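Local coordinates for protein peptide synthetase, module 7 (Actinoplanes teichomyceticus, PDB 4TX3) that probably serves as a condensation-like domain of a peptide synthetase, recruiting cytochrome P450 oxygenases to the bound peptide during teicoplanin assembly, at residues G38-V43 with S138-R143; A44-G49 with S386-G391; Q217-P222 with Y276-D281; S315-F320 with R452-L457. All coordinates share one frame; numbering follows the deposited sequence.

Overall arrangement
The four contacts fall at the two ends of a V-shaped condensation-domain fold. Contacts 1 and 2 adjoin, with centres about 15 Å apart, and share strand 40-49 in the five-stranded sheet, paired first with strand 134-142 and then with strand 383-388. Contacts 3 and 4, centres about 16 Å apart, touch through Thr280 and Ser315 on the other lobe; between contacts 1 and 4 the centres are about 42 Å apart. Contact 1 closes before contacts 3 and 4 open, whereas contact 2 spans 336 residues: strand 383-388 comes between strands 363-369 and 399-407 of the second sheet, so the chain crosses from one lobe to the other and back, tying them together.

Contact 1 (G38-V43 with S138-R143); sequences GRHLSV and SVTVHR. With SO4 (sulfate ion), chain F.
His40 and His142 project from the same face of an antiparallel strand pair, 40-49 with 134-142, their rings meeting obliquely with centroids 5.6 Å apart and planes turned by 57°. The CD2 corners approach each other, while the polar ends go separate ways: His40 ND1 bonds Gly111 O, and His142 presents NE2 to a sulfate ion, probably from the crystallisation liquor. Chi1 (-165°) sets His142 CG anti to the backbone N and chi2 (-78°) turns the ring so that Arg39 O lies over its centre; NE2 of His142 reaches sulfate O1 at 2.9 Å. Arg39 grips the same ion through backbone N and side-chain NE, each 3.0 Å from O4, and Arg31 N and Arg233 NH1 also bond it. The far end of the Arg39 guanidinium is held by Glu396 and Ala26 O. Further along this face, Ser42 OG and Thr140 OG1 share a hydrogen bond of 2.8 Å. Leu41 points to the opposite face and crosses Arg143 at about a right angle, its CD1 3.8 Å above the guanidinium plane, offset toward the rim. Backbone bonds join Leu41 to Val141 and Val43 to Val139 in both directions, and Arg143 N extends the ladder to Arg39 O. His142 and Arg143 stand where condensation domains carry the two histidines of the HHxxxDG motif. Arg143 replaces the second and salt-bridges Asp148, at the position of the motif's glycine, consistent with a site not built for ordinary condensation. The cluster of N-H donors can hold an anion, though no natural ligand is implied.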
loop_
_atom_site.group_PDB
_atom_site.type_symbol
_atom_site.label_atom_id
_atom_site.label_comp_id
_atom_site.label_asym_id
_atom_site.label_seq_id
_atom_site.Cartn_x
_atom_site.Cartn_y
_atom_site.Cartn_z
ATOM N N GLY B 38 23.323 17.843 9.818
ATOM C CA GLY B 38 22.835 16.587 10.319
ATOM C C GLY B 38 21.532 16.400 9.551
ATOM O O GLY B 38 20.472 16.268 10.169
ATOM N N ARG B 39 21.585 16.432 8.211
ATOM C CA ARG B 39 20.354 16.279 7.413
ATOM C C ARG B 39 20.012 14.812 7.221
ATOM O O ARG B 39 20.345 14.195 6.193
ATOM C CB ARG B 39 20.472 16.962 6.063
ATOM C CG ARG B 39 20.199 18.444 6.116
ATOM C CD ARG B 39 20.670 19.097 4.847
ATOM N NE ARG B 39 21.933 18.505 4.401
ATOM C CZ ARG B 39 22.556 18.817 3.263
ATOM N NH1 ARG B 39 22.038 19.734 2.445
ATOM N NH2 ARG B 39 23.700 18.214 2.937
ATOM N N HIS B 40 19.340 14.265 8.233
ATOM C CA HIS B 40 19.147 12.834 8.349
ATOM C C HIS B 40 17.678 12.468 8.488
ATOM O O HIS B 40 16.835 13.276 8.868
ATOM C CB HIS B 40 19.912 12.293 9.560
ATOM C CG HIS B 40 21.360 12.680 9.597
ATOM N ND1 HIS B 40 22.088 12.719 10.764
ATOM C CD2 HIS B 40 22.223 13.018 8.606
ATOM C CE1 HIS B 40 23.332 13.080 10.496
ATOM N NE2 HIS B 40 23.440 13.269 9.197
ATOM N N LEU B 41 17.382 11.228 8.162
ATOM C CA LEU B 41 16.135 10.630 8.567
ATOM C C LEU B 41 16.497 9.572 9.593
ATOM O O LEU B 41 17.357 8.733 9.330
ATOM C CB LEU B 41 15.398 10.038 7.372
ATOM C CG LEU B 41 14.920 11.120 6.403
ATOM C CD1 LEU B 41 14.660 10.597 4.991
ATOM C CD2 LEU B 41 13.688 11.793 6.967
ATOM N N SER B 42 15.874 9.648 10.767
ATOM C CA SER B 42 16.080 8.656 11.808
ATOM C C SER B 42 14.776 7.978 12.232
ATOM O O SER B 42 13.767 8.622 12.500
ATOM C CB SER B 42 16.743 9.290 13.027
ATOM O OG SER B 42 18.140 9.422 12.840
ATOM N N VAL B 43 14.811 6.661 12.287
ATOM C CA VAL B 43 13.699 5.909 12.806
ATOM C C VAL B 43 14.250 4.965 13.862
ATOM O O VAL B 43 15.341 4.428 13.700
ATOM C CB VAL B 43 12.973 5.142 11.693
ATOM C CG1 VAL B 43 11.949 4.148 12.278
ATOM C CG2 VAL B 43 12.291 6.130 10.758
ATOM N N SER B 138 17.926 1.407 16.275
ATOM C CA SER B 138 18.008 2.772 15.779
ATOM C C SER B 138 18.647 2.801 14.379
ATOM O O SER B 138 19.773 2.308 14.185
ATOM C CB SER B 138 18.807 3.627 16.761
ATOM O OG SER B 138 19.111 4.888 16.218
ATOM N N VAL B 139 17.915 3.356 13.408
ATOM C CA VAL B 139 18.420 3.517 12.042
ATOM C C VAL B 139 18.436 4.975 11.589
ATOM O O VAL B 139 17.437 5.684 11.701
ATOM C CB VAL B 139 17.592 2.694 11.041
ATOM C CG1 VAL B 139 18.013 3.005 9.595
ATOM C CG2 VAL B 139 17.758 1.213 11.339
ATOM N N THR B 140 19.579 5.411 11.075
ATOM C CA THR B 140 19.733 6.766 10.566
ATOM C C THR B 140 20.203 6.722 9.116
ATOM O O THR B 140 21.192 6.058 8.804
ATOM C CB THR B 140 20.744 7.583 11.396
ATOM O OG1 THR B 140 20.305 7.677 12.755
ATOM C CG2 THR B 140 20.882 8.974 10.840
ATOM N N VAL B 141 19.500 7.416 8.224
ATOM C CA VAL B 141 19.927 7.486 6.827
ATOM C C VAL B 141 20.166 8.938 6.406
ATOM O O VAL B 141 19.358 9.822 6.687
ATOM C CB VAL B 141 18.895 6.849 5.885
ATOM C CG1 VAL B 141 19.421 6.869 4.482
ATOM C CG2 VAL B 141 18.557 5.416 6.322
ATOM N N HIS B 142 21.287 9.192 5.749
ATOM C CA HIS B 142 21.529 10.515 5.189
ATOM C C HIS B 142 20.603 10.801 3.994
ATOM O O HIS B 142 20.338 9.920 3.166
ATOM C CB HIS B 142 22.988 10.668 4.763
ATOM C CG HIS B 142 23.381 12.084 4.531
ATOM N ND1 HIS B 142 23.039 12.771 3.384
ATOM C CD2 HIS B 142 24.046 12.965 5.318
ATOM C CE1 HIS B 142 23.497 14.008 3.471
ATOM N NE2 HIS B 142 24.108 14.150 4.634
ATOM N N ARG B 143 20.133 12.045 3.904
ATOM C CA ARG B 143 19.195 12.448 2.852
ATOM C C ARG B 143 19.729 12.351 1.424
ATOM O O ARG B 143 18.939 12.440 0.464
ATOM C CB ARG B 143 18.707 13.871 3.095
ATOM C CG ARG B 143 17.694 13.923 4.202
ATOM C CD ARG B 143 16.831 15.141 4.089
ATOM N NE ARG B 143 15.448 14.784 3.779
ATOM C CZ ARG B 143 14.539 14.518 4.709
ATOM N NH1 ARG B 143 14.881 14.560 6.000
ATOM N NH2 ARG B 143 13.295 14.211 4.355
HETATM S S SO4 F . 25.220 17.272 6.150
HETATM O O1 SO4 F . 25.781 16.494 5.045
HETATM O O2 SO4 F . 25.895 16.894 7.390
HETATM O O3 SO4 F . 25.450 18.704 5.908
HETATM O O4 SO4 F . 23.779 17.007 6.239
HETATM O O HOH W 1 16.477 16.403 7.694
#

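Contact 2 (A44-G49 with S386-G391); sequences ALRLRG and SVEPTG
Arg46 and Glu388 join across an antiparallel strand pair at the edge of the sheet, where strand 383-388 pairs with strand 40-49. The guanidinium brings NE to Glu388 OE2 at 2.8 Å, on the syn side of the carboxylate, and NH2 adds weaker bonds to both carboxylate oxygens. The two planes are 48° apart, so the salt bridge is twisted rather than coplanar. Glu388 CG is anti to the backbone N, and the bend at chi2 (82°) turns the carboxylate toward the arginine. Beneath the salt bridge, Glu388 CB packs on Ala44 CB at 3.9 Å, and Thr390 CG2 touches the same methyl. On the other face Leu45 CD2 and Val387 CG2 meet more loosely, at 4.2 Å. The backbones are held by Arg46 and Ser386, which bond each other in both directions, and by Glu388 N to Ala44 O. In the next shell, Glu134 and Glu100 take NH1 and NH2 of Arg46, so that the guanidinium has three carboxylate partners, while Leu103 and Leu107 of helix 103-112 pack against this side. Between Ala44 N and Glu388 O, which make no direct bond, stands a water: it accepts from Ala44 N at 2.9 Å, donates to Glu388 O at 2.7 Å, and bonds Thr390 OG1.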
loop_
_atom_site.group_PDB
_atom_site.type_symbol
_atom_site.label_atom_id
_atom_site.label_comp_id
_atom_site.label_asym_id
_atom_site.label_seq_id
_atom_site.Cartn_x
_atom_site.Cartn_y
_atom_site.Cartn_z
ATOM N N ALA B 44 13.520 4.807 14.960
ATOM C CA ALA B 44 13.848 3.808 15.963
ATOM C C ALA B 44 12.651 2.870 16.231
ATOM O O ALA B 44 11.533 3.324 16.410
ATOM C CB ALA B 44 14.301 4.492 17.247
ATOM N N LEU B 45 12.891 1.564 16.253
ATOM C CA LEU B 45 11.852 0.597 16.603
ATOM C C LEU B 45 12.111 -0.058 17.937
ATOM O O LEU B 45 13.223 -0.531 18.188
ATOM C CB LEU B 45 11.745 -0.503 15.561
ATOM C CG LEU B 45 11.468 -0.034 14.154
ATOM C CD1 LEU B 45 11.246 -1.253 13.297
ATOM C CD2 LEU B 45 10.266 0.899 14.134
ATOM N N ARG B 46 11.084 -0.106 18.783
ATOM C CA ARG B 46 11.147 -0.906 20.003
ATOM C C ARG B 46 10.791 -2.338 19.649
ATOM O O ARG B 46 9.853 -2.584 18.888
ATOM C CB ARG B 46 10.208 -0.364 21.080
ATOM C CG ARG B 46 10.311 -1.119 22.403
ATOM C CD ARG B 46 9.577 -0.412 23.520
ATOM N NE ARG B 46 10.245 0.818 23.918
ATOM C CZ ARG B 46 11.096 0.907 24.935
ATOM N NH1 ARG B 46 11.376 -0.168 25.661
ATOM N NH2 ARG B 46 11.662 2.074 25.231
ATOM N N LEU B 47 11.554 -3.281 20.182
ATOM C CA LEU B 47 11.367 -4.688 19.853
ATOM C C LEU B 47 11.241 -5.510 21.145
ATOM O O LEU B 47 12.192 -5.594 21.935
ATOM C CB LEU B 47 12.535 -5.187 18.985
ATOM C CG LEU B 47 13.001 -4.329 17.785
ATOM C CD1 LEU B 47 14.335 -4.830 17.212
ATOM C CD2 LEU B 47 11.948 -4.266 16.685
ATOM N N ARG B 48 10.066 -6.100 21.364
ATOM C CA ARG B 48 9.793 -6.872 22.582
ATOM C C ARG B 48 9.608 -8.348 22.269
ATOM O O ARG B 48 8.699 -8.723 21.518
ATOM C CB ARG B 48 8.552 -6.338 23.291
ATOM C CG ARG B 48 8.597 -4.845 23.567
ATOM C CD ARG B 48 7.237 -4.313 23.995
ATOM N NE ARG B 48 6.276 -4.246 22.891
ATOM C CZ ARG B 48 4.952 -4.211 23.046
ATOM N NH1 ARG B 48 4.420 -4.249 24.268
ATOM N NH2 ARG B 48 4.157 -4.147 21.977
ATOM N N GLY B 49 10.466 -9.186 22.839
ATOM C CA GLY B 49 10.442 -10.601 22.524
ATOM C C GLY B 49 11.842 -11.146 22.336
ATOM O O GLY B 49 12.825 -10.450 22.592
ATOM N N SER B 386 7.180 -1.611 17.622
ATOM C CA SER B 386 6.500 -0.317 17.663
ATOM C C SER B 386 7.492 0.806 17.398
ATOM O O SER B 386 8.699 0.606 17.522
ATOM C CB SER B 386 5.821 -0.111 19.017
ATOM O OG SER B 386 6.778 -0.161 20.062
ATOM N N VAL B 387 6.991 1.983 17.037
ATOM C CA VAL B 387 7.875 3.105 16.764
ATOM C C VAL B 387 8.274 3.817 18.047
ATOM O O VAL B 387 7.436 4.335 18.787
ATOM C CB VAL B 387 7.250 4.127 15.800
ATOM C CG1 VAL B 387 8.221 5.278 15.574
ATOM C CG2 VAL B 387 6.911 3.469 14.480
ATOM N N GLU B 388 9.573 3.825 18.300
ATOM C CA GLU B 388 10.133 4.532 19.425
ATOM C C GLU B 388 10.295 5.990 19.028
ATOM O O GLU B 388 10.957 6.296 18.028
ATOM C CB GLU B 388 11.473 3.913 19.824
ATOM C CG GLU B 388 12.158 4.604 20.997
ATOM C CD GLU B 388 11.636 4.149 22.350
ATOM O OE1 GLU B 388 12.005 4.799 23.355
ATOM O OE2 GLU B 388 10.878 3.142 22.413
ATOM N N PRO B 389 9.696 6.902 19.807
ATOM C CA PRO B 389 9.734 8.327 19.444
ATOM C C PRO B 389 11.155 8.887 19.364
ATOM O O PRO B 389 11.916 8.752 20.317
ATOM C CB PRO B 389 8.939 9.003 20.573
ATOM C CG PRO B 389 8.933 8.033 21.690
ATOM C CD PRO B 389 9.013 6.662 21.088
ATOM N N THR B 390 11.510 9.489 18.229
ATOM C CA THR B 390 12.779 10.214 18.113
ATOM C C THR B 390 12.536 11.683 17.788
ATOM O O THR B 390 11.405 12.084 17.509
ATOM C CB THR B 390 13.707 9.611 17.038
ATOM O OG1 THR B 390 12.943 9.308 15.871
ATOM C CG2 THR B 390 14.372 8.341 17.545
ATOM N N GLY B 391 13.610 12.469 17.810
ATOM C CA GLY B 391 13.518 13.913 17.710
ATOM C C GLY B 391 13.126 14.450 16.349
ATOM O O GLY B 391 13.139 13.730 15.353
HETATM O O HOH W 2 11.727 6.962 15.569
#

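Contact 3 (Q217-P222 with Y276-D281); sequences QETVLP and YGAGTD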
loop_
_atom_site.group_PDB
_atom_site.type_symbol
_atom_site.label_atom_id
_atom_site.label_comp_id
_atom_site.label_asym_id
_atom_site.label_seq_id
_atom_site.Cartn_x
_atom_site.Cartn_y
_atom_site.Cartn_z
ATOM N N GLN B 217 14.883 37.215 -2.949
ATOM C CA GLN B 217 15.762 36.122 -2.543
ATOM C C GLN B 217 15.169 35.435 -1.316
ATOM O O GLN B 217 15.452 34.266 -1.041
ATOM C CB GLN B 217 17.182 36.608 -2.238
ATOM C CG GLN B 217 17.304 37.454 -0.971
ATOM C CD GLN B 217 18.742 37.872 -0.636
ATOM O OE1 GLN B 217 19.633 37.857 -1.496
ATOM N NE2 GLN B 217 18.965 38.253 0.624
ATOM N N GLU B 218 14.330 36.179 -0.599
ATOM C CA GLU B 218 13.796 35.762 0.684
ATOM C C GLU B 218 12.328 36.101 0.797
ATOM O O GLU B 218 11.847 36.986 0.107
ATOM C CB GLU B 218 14.541 36.455 1.818
ATOM C CG GLU B 218 15.423 35.570 2.634
ATOM C CD GLU B 218 15.929 36.254 3.904
ATOM O OE1 GLU B 218 15.194 37.098 4.477
ATOM O OE2 GLU B 218 17.066 35.947 4.330
ATOM N N THR B 219 11.629 35.410 1.693
ATOM C CA THR B 219 10.268 35.769 2.074
ATOM C C THR B 219 10.363 36.601 3.348
ATOM O O THR B 219 11.144 36.259 4.235
ATOM C CB THR B 219 9.389 34.506 2.310
ATOM O OG1 THR B 219 9.444 33.653 1.157
ATOM C CG2 THR B 219 7.928 34.881 2.590
ATOM N N VAL B 220 9.609 37.695 3.444
ATOM C CA VAL B 220 9.583 38.483 4.680
ATOM C C VAL B 220 8.783 37.772 5.757
ATOM O O VAL B 220 7.598 37.514 5.577
ATOM C CB VAL B 220 8.971 39.891 4.475
ATOM C CG1 VAL B 220 8.773 40.576 5.824
ATOM C CG2 VAL B 220 9.850 40.725 3.599
ATOM N N LEU B 221 9.409 37.460 6.882
ATOM C CA LEU B 221 8.728 36.687 7.930
ATOM C C LEU B 221 9.005 37.301 9.303
ATOM O O LEU B 221 9.923 38.099 9.445
ATOM C CB LEU B 221 9.178 35.223 7.876
ATOM C CG LEU B 221 8.936 34.465 6.559
ATOM C CD1 LEU B 221 9.879 33.280 6.437
ATOM C CD2 LEU B 221 7.488 33.997 6.408
ATOM N N PRO B 222 8.217 36.953 10.324
ATOM C CA PRO B 222 8.463 37.647 11.599
ATOM C C PRO B 222 9.648 37.076 12.395
ATOM O O PRO B 222 9.452 36.407 13.428
ATOM C CB PRO B 222 7.147 37.445 12.358
ATOM C CG PRO B 222 6.656 36.122 11.865
ATOM C CD PRO B 222 7.026 36.083 10.391
ATOM N N TYR B 276 0.731 38.913 7.134
ATOM C CA TYR B 276 1.863 39.027 8.049
ATOM C C TYR B 276 2.886 40.065 7.613
ATOM O O TYR B 276 3.773 40.440 8.410
ATOM C CB TYR B 276 2.593 37.702 8.196
ATOM C CG TYR B 276 2.412 37.055 9.554
ATOM C CD1 TYR B 276 3.417 37.100 10.507
ATOM C CD2 TYR B 276 1.248 36.389 9.869
ATOM C CE1 TYR B 276 3.260 36.501 11.734
ATOM C CE2 TYR B 276 1.073 35.805 11.094
ATOM C CZ TYR B 276 2.074 35.854 12.022
ATOM O OH TYR B 276 1.863 35.238 13.235
ATOM N N GLY B 277 2.790 40.495 6.348
ATOM C CA GLY B 277 3.692 41.488 5.801
ATOM C C GLY B 277 4.652 41.021 4.723
ATOM O O GLY B 277 5.637 41.703 4.448
ATOM N N ALA B 278 4.379 39.886 4.092
ATOM C CA ALA B 278 5.319 39.344 3.121
ATOM C C ALA B 278 5.120 39.883 1.712
ATOM O O ALA B 278 5.874 39.525 0.807
ATOM C CB ALA B 278 5.235 37.827 3.098
ATOM N N GLY B 279 4.111 40.721 1.508
ATOM C CA GLY B 279 3.856 41.266 0.180
ATOM C C GLY B 279 2.869 40.437 -0.634
ATOM O O GLY B 279 2.289 39.472 -0.128
ATOM N N THR B 280 2.666 40.807 -1.893
ATOM C CA THR B 280 1.667 40.140 -2.723
ATOM C C THR B 280 2.292 39.243 -3.778
ATOM O O THR B 280 1.611 38.826 -4.710
ATOM C CB THR B 280 0.743 41.162 -3.428
ATOM O OG1 THR B 280 1.532 42.085 -4.197
ATOM C CG2 THR B 280 -0.057 41.935 -2.408
ATOM N N ASP B 281 3.582 38.955 -3.631
ATOM C CA ASP B 281 4.307 38.092 -4.559
ATOM C C ASP B 281 5.024 37.015 -3.754
ATOM O O ASP B 281 6.061 37.264 -3.134
ATOM C CB ASP B 281 5.301 38.907 -5.407
ATOM C CG ASP B 281 6.044 38.050 -6.456
ATOM O OD1 ASP B 281 5.507 36.984 -6.841
ATOM O OD2 ASP B 281 7.159 38.444 -6.902
HETATM O O HOH W 3 8.153 38.414 1.518
#
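The rings of Pro222 and Tyr276 cross at about a right angle, the Pro222 CG corner meeting the CD1-CE1 side of the phenol obliquely. Pro222 CG makes the close approach, 3.4 Å from Tyr276 CE1 and 3.6 Å from CD1; CD and CB lie a little farther from the same two atoms. At the far end of the ring, OH bonds Arg438 NH1, and Ser434 and Leu435 of helix 429-448 touch the tyrosine side chain. Pro222 in turn rests on Thr431 of that helix, so both rings converge on it. Beyond the Pro222-Tyr276 pair, the loop passes over the C-terminal end of helix 261-278. Val220 directs CB and CG1 at the backbone there, CG1 lying 3.6 Å from Gly277 O, and Ala278 CB fits below Val220 O at 3.4 Å, with Thr219 CG2 4.0 Å from the same methyl. Gly277 is the C-prime residue of a Schellman motif, its positive phi (112°) turning the chain out of the helix. A water lies between Val220 N and Ala278 O, but it is so close to both that it can be taken only as a tentative bridge. No direct hydrogen bond spans the two segments. The contact therefore rests on apolar touches at the surface, made by the proline ring, the valine and the alanine and threonine methyls.

Contact 4 (S315-F320 with R452-L457); sequences SADPTF and RRISDL
Thr319 and Arg453 are joined by a single backbone bridge, their CA atoms 4.0 Å apart, with the two chains running roughly antiparallel; Phe320 N donates to Arg452 O at 2.8 Å, and Ile454 N makes a weak bond to Pro318 O. The Arg453 side chain, extended from CG to NE, runs past Asp317 O and Thr319. Thr319 CG2 sits over the centre of its guanidinium, 3.7 Å above the plane, while Asp317 O takes NH1 at the edge, in the plane of the group, at 3.1 Å. A methyl over the face and a carbonyl at the edge together orient the guanidinium. Asp317 itself turns its carboxylate to Ser455: OD2 accepts from OG on the syn side in a bond of 2.5 Å, and Ser455 N, in the 3-10 segment 454-456, makes a weak bond to OD1. On the buried side, Pro318 CD packs against Ile454 CD1 at 3.7 Å, beside Met271 of helix 261-278. Thr319 is the N-cap of helix 320-334: its side chain caps a backbone N of the first turn, and Glu322 OE1 accepts from Thr319 N, an arrangement consistent with a capping box at the head of a helix.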
loop_
_atom_site.group_PDB
_atom_site.type_symbol
_atom_site.label_atom_id
_atom_site.label_comp_id
_atom_site.label_asym_id
_atom_site.label_seq_id
_atom_site.Cartn_x
_atom_site.Cartn_y
_atom_site.Cartn_z
ATOM N N SER B 315 -2.035 40.310 -5.396
ATOM C CA SER B 315 -2.395 41.716 -5.528
ATOM C C SER B 315 -3.898 41.899 -5.733
ATOM O O SER B 315 -4.595 40.958 -6.116
ATOM C CB SER B 315 -1.618 42.365 -6.685
ATOM O OG SER B 315 -1.888 41.721 -7.919
ATOM N N ALA B 316 -4.369 43.116 -5.439
ATOM C CA ALA B 316 -5.759 43.579 -5.603
ATOM C C ALA B 316 -6.745 43.009 -4.581
ATOM O O ALA B 316 -7.901 42.778 -4.911
ATOM C CB ALA B 316 -6.253 43.294 -7.003
ATOM N N ASP B 317 -6.284 42.825 -3.345
ATOM C CA ASP B 317 -7.106 42.341 -2.236
ATOM C C ASP B 317 -8.098 41.236 -2.626
ATOM O O ASP B 317 -9.313 41.406 -2.494
ATOM C CB ASP B 317 -7.858 43.511 -1.602
ATOM C CG ASP B 317 -8.123 43.290 -0.127
ATOM O OD1 ASP B 317 -7.206 42.807 0.580
ATOM O OD2 ASP B 317 -9.246 43.598 0.326
ATOM N N PRO B 318 -7.578 40.099 -3.099
ATOM C CA PRO B 318 -8.403 38.992 -3.597
ATOM C C PRO B 318 -9.270 38.315 -2.523
ATOM O O PRO B 318 -8.859 38.170 -1.369
ATOM C CB PRO B 318 -7.366 37.992 -4.129
ATOM C CG PRO B 318 -6.028 38.681 -4.029
ATOM C CD PRO B 318 -6.157 39.730 -3.007
ATOM N N THR B 319 -10.470 37.906 -2.908
ATOM C CA THR B 319 -11.234 36.969 -2.093
ATOM C C THR B 319 -10.449 35.667 -1.969
ATOM O O THR B 319 -9.594 35.361 -2.822
ATOM C CB THR B 319 -12.588 36.644 -2.699
ATOM O OG1 THR B 319 -12.387 35.859 -3.886
ATOM C CG2 THR B 319 -13.337 37.916 -3.041
ATOM N N PHE B 320 -10.740 34.906 -0.917
ATOM C CA PHE B 320 -10.161 33.577 -0.748
ATOM C C PHE B 320 -10.335 32.755 -2.008
ATOM O O PHE B 320 -9.388 32.131 -2.494
ATOM C CB PHE B 320 -10.801 32.847 0.439
ATOM C CG PHE B 320 -10.469 31.389 0.499
ATOM C CD1 PHE B 320 -9.189 30.969 0.837
ATOM C CD2 PHE B 320 -11.431 30.431 0.201
ATOM C CE1 PHE B 320 -8.879 29.616 0.875
ATOM C CE2 PHE B 320 -11.129 29.072 0.245
ATOM C CZ PHE B 320 -9.858 28.661 0.587
ATOM N N ARG B 452 -14.375 36.156 1.709
ATOM C CA ARG B 452 -13.602 37.114 2.471
ATOM C C ARG B 452 -12.271 37.456 1.780
ATOM O O ARG B 452 -11.615 36.582 1.192
ATOM C CB ARG B 452 -13.361 36.572 3.880
ATOM C CG ARG B 452 -12.569 37.516 4.761
ATOM C CD ARG B 452 -12.801 37.223 6.230
ATOM N NE ARG B 452 -14.214 37.006 6.508
ATOM C CZ ARG B 452 -14.730 37.047 7.730
ATOM N NH1 ARG B 452 -13.940 37.311 8.769
ATOM N NH2 ARG B 452 -16.030 36.832 7.907
ATOM N N ARG B 453 -11.883 38.730 1.852
ATOM C CA ARG B 453 -10.640 39.199 1.233
ATOM C C ARG B 453 -9.530 39.295 2.264
ATOM O O ARG B 453 -9.800 39.336 3.475
ATOM C CB ARG B 453 -10.843 40.558 0.564
ATOM C CG ARG B 453 -11.959 40.554 -0.450
ATOM C CD ARG B 453 -12.257 41.930 -1.021
ATOM N NE ARG B 453 -13.386 41.843 -1.950
ATOM C CZ ARG B 453 -13.272 41.603 -3.255
ATOM N NH1 ARG B 453 -12.073 41.438 -3.807
ATOM N NH2 ARG B 453 -14.360 41.525 -4.013
ATOM N N ILE B 454 -8.293 39.351 1.770
ATOM C CA ILE B 454 -7.091 39.386 2.599
ATOM C C ILE B 454 -7.156 40.434 3.711
ATOM O O ILE B 454 -6.794 40.171 4.874
ATOM C CB ILE B 454 -5.841 39.658 1.728
ATOM C CG1 ILE B 454 -5.585 38.489 0.777
ATOM C CG2 ILE B 454 -4.626 39.877 2.595
ATOM C CD1 ILE B 454 -4.301 38.634 -0.046
ATOM N N SER B 455 -7.630 41.619 3.335
ATOM C CA SER B 455 -7.708 42.774 4.226
ATOM C C SER B 455 -8.779 42.647 5.325
ATOM O O SER B 455 -8.710 43.352 6.329
ATOM C CB SER B 455 -7.985 44.037 3.413
ATOM O OG SER B 455 -9.267 43.952 2.811
ATOM N N ASP B 456 -9.767 41.779 5.120
ATOM C CA ASP B 456 -10.772 41.508 6.141
ATOM C C ASP B 456 -10.445 40.321 7.046
ATOM O O ASP B 456 -11.293 39.919 7.825
ATOM C CB ASP B 456 -12.147 41.215 5.529
ATOM C CG ASP B 456 -12.526 42.162 4.421
ATOM O OD1 ASP B 456 -12.186 43.374 4.515
ATOM O OD2 ASP B 456 -13.211 41.674 3.474
ATOM N N LEU B 457 -9.259 39.732 6.916
ATOM C CA LEU B 457 -8.902 38.588 7.753
ATOM C C LEU B 457 -8.608 39.062 9.174
ATOM O O LEU B 457 -7.806 39.972 9.387
ATOM C CB LEU B 457 -7.696 37.835 7.187
ATOM C CG LEU B 457 -7.862 37.120 5.840
ATOM C CD1 LEU B 457 -6.592 36.373 5.460
ATOM C CD2 LEU B 457 -9.068 36.177 5.806
#